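Local coordinates for TRAP dicarboxylate transporter-DctP subunit (PDB 4N6D), which probably serves as the periplasmic solute-binding component of a TRAP transporter, capturing a small, perhaps acidic, solute for uptake, at residues Ser172-Lys177 against Leu305-Asp310. Sequence-based numbering, arbitrary orientation. Where two conformers were deposited one is given.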
loop_
_atom_site.group_PDB
_atom_site.type_symbol
_atom_site.label_atom_id
_atom_site.label_comp_id
_atom_site.label_asym_id
_atom_site.label_seq_id
_atom_site.Cartn_x
_atom_site.Cartn_y
_atom_site.Cartn_z
ATOM N N SER A 172 1.570 -1.554 -14.142
ATOM C CA SER A 172 0.196 -1.899 -14.393
ATOM C C SER A 172 -0.681 -0.848 -13.731
ATOM O O SER A 172 -0.176 0.041 -13.042
ATOM C CB SER A 172 -0.131 -3.262 -13.789
ATOM O OG SER A 172 -0.141 -3.178 -12.374
ATOM N N GLY A 173 -1.994 -0.958 -13.929
ATOM C CA GLY A 173 -2.926 -0.105 -13.202
ATOM C C GLY A 173 -2.590 1.379 -13.256
ATOM O O GLY A 173 -2.298 1.926 -14.316
ATOM N N ILE A 174 -2.699 2.055 -12.118
ATOM C CA ILE A 174 -2.521 3.508 -12.115
ATOM C C ILE A 174 -1.106 3.924 -12.478
ATOM O O ILE A 174 -0.894 5.004 -13.038
ATOM C CB ILE A 174 -2.916 4.134 -10.759
ATOM C CG1 ILE A 174 -3.052 5.647 -10.899
ATOM C CG2 ILE A 174 -1.917 3.821 -9.683
ATOM C CD1 ILE A 174 -3.787 6.244 -9.755
ATOM N N LEU A 175 -0.129 3.096 -12.136
ATOM C CA LEU A 175 1.260 3.432 -12.454
ATOM C C LEU A 175 1.489 3.450 -13.968
ATOM O O LEU A 175 2.267 4.255 -14.473
ATOM C CB LEU A 175 2.220 2.467 -11.783
ATOM C CG LEU A 175 2.218 2.515 -10.255
ATOM C CD1 LEU A 175 3.243 1.531 -9.733
ATOM C CD2 LEU A 175 2.495 3.911 -9.732
ATOM N N SER A 176 0.821 2.563 -14.704
ATOM C CA SER A 176 0.908 2.614 -16.159
ATOM C C SER A 176 0.326 3.928 -16.665
ATOM O O SER A 176 0.882 4.563 -17.553
ATOM C CB SER A 176 0.173 1.444 -16.807
ATOM O OG SER A 176 0.886 0.249 -16.585
ATOM N N LYS A 177 -0.806 4.331 -16.096
ATOM C CA LYS A 177 -1.456 5.558 -16.536
ATOM C C LYS A 177 -0.510 6.729 -16.316
ATOM O O LYS A 177 -0.366 7.602 -17.192
ATOM C CB LYS A 177 -2.792 5.766 -15.813
ATOM C CG LYS A 177 -3.892 4.823 -16.262
ATOM C CD LYS A 177 -5.159 4.998 -15.419
ATOM C CE LYS A 177 -6.386 4.537 -16.162
ATOM N NZ LYS A 177 -6.691 5.412 -17.329
ATOM N N LEU A 305 -2.817 15.288 -12.611
ATOM C CA LEU A 305 -4.041 15.838 -12.015
ATOM C C LEU A 305 -5.335 15.180 -12.558
ATOM O O LEU A 305 -6.276 14.967 -11.793
ATOM C CB LEU A 305 -4.078 17.364 -12.165
ATOM C CG LEU A 305 -5.147 18.104 -11.352
ATOM C CD1 LEU A 305 -5.154 17.680 -9.880
ATOM C CD2 LEU A 305 -4.917 19.593 -11.457
ATOM N N PRO A 306 -5.380 14.805 -13.849
ATOM C CA PRO A 306 -6.568 14.089 -14.345
ATOM C C PRO A 306 -6.924 12.812 -13.565
ATOM O O PRO A 306 -8.108 12.447 -13.518
ATOM C CB PRO A 306 -6.214 13.767 -15.791
ATOM C CG PRO A 306 -5.222 14.858 -16.171
ATOM C CD PRO A 306 -4.436 15.144 -14.938
ATOM N N LEU A 307 -5.944 12.139 -12.956
ATOM C CA LEU A 307 -6.251 10.912 -12.216
ATOM C C LEU A 307 -7.037 11.284 -10.958
ATOM O O LEU A 307 -7.930 10.568 -10.550
ATOM C CB LEU A 307 -4.978 10.154 -11.837
ATOM C CG LEU A 307 -4.185 9.664 -13.048
ATOM C CD1 LEU A 307 -2.864 9.010 -12.637
ATOM C CD2 LEU A 307 -5.015 8.674 -13.869
ATOM N N ILE A 308 -6.714 12.431 -10.383
ATOM C CA ILE A 308 -7.402 12.917 -9.201
ATOM C C ILE A 308 -8.804 13.343 -9.609
ATOM O O ILE A 308 -9.803 13.048 -8.931
ATOM C CB ILE A 308 -6.677 14.131 -8.578
ATOM C CG1 ILE A 308 -5.199 13.839 -8.339
ATOM C CG2 ILE A 308 -7.392 14.554 -7.318
ATOM C CD1 ILE A 308 -4.951 12.692 -7.509
ATOM N N GLU A 309 -8.898 14.029 -10.746
ATOM C CA GLU A 309 -10.213 14.483 -11.212
ATOM C C GLU A 309 -11.146 13.300 -11.522
ATOM O O GLU A 309 -12.333 13.372 -11.209
ATOM C CB GLU A 309 -10.063 15.399 -12.421
ATOM C CG GLU A 309 -9.197 16.635 -12.143
ATOM C CD GLU A 309 -9.742 17.552 -11.053
ATOM O OE1 GLU A 309 -10.953 17.525 -10.811
ATOM O OE2 GLU A 309 -8.938 18.288 -10.418
ATOM N N ASP A 310 -10.603 12.225 -12.104
ATOM C CA ASP A 310 -11.354 10.991 -12.346
ATOM C C ASP A 310 -11.853 10.431 -11.036
ATOM O O ASP A 310 -13.020 10.051 -10.898
ATOM C CB ASP A 310 -10.456 9.973 -13.047
ATOM C CG ASP A 310 -11.103 8.610 -13.207
ATOM O OD1 ASP A 310 -12.193 8.514 -13.821
ATOM O OD2 ASP A 310 -10.507 7.633 -12.719
#
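I174, near the start of helix 173-181, faces L307 in helix 294-317 with their CA atoms 8.3 Å apart, a spacing filled by apolar side chains. This is a small helix-helix contact at the surface of a two-lobed periplasmic binding protein of the DctP family. The second helix is kinked where the backbone nitrogens of P306 and L307 lack a bond to the preceding turn; in P306 the ring leaves the nitrogen without a hydrogen. L307 is directed toward the facing helix, and its forked end suits the spot because each methyl takes a different partner there. CD1 of L307 lies 3.8 Å from CG1 of I174, in the isoleucine's ethyl branch. That branch extends fully, with CG1 anti to the backbone N (chi1 -166°), and CD1 of I174 is 4.1 Å from CD1 of L307. K177, one turn on, is well placed at the solvent-exposed margin: its methylene chain lies beside L307, and a bend at chi4 (-67°) turns the ammonium off the line of the methylenes. NZ of K177 remains 6.4 Å from OD2 of D310, too far for a salt bridge; OD2 of D310 forms a salt bridge with K314. The other methyl of L307, CD2, lies against the aliphatic part of K177, 4.0 Å from its CD and 4.1 Å from its CB.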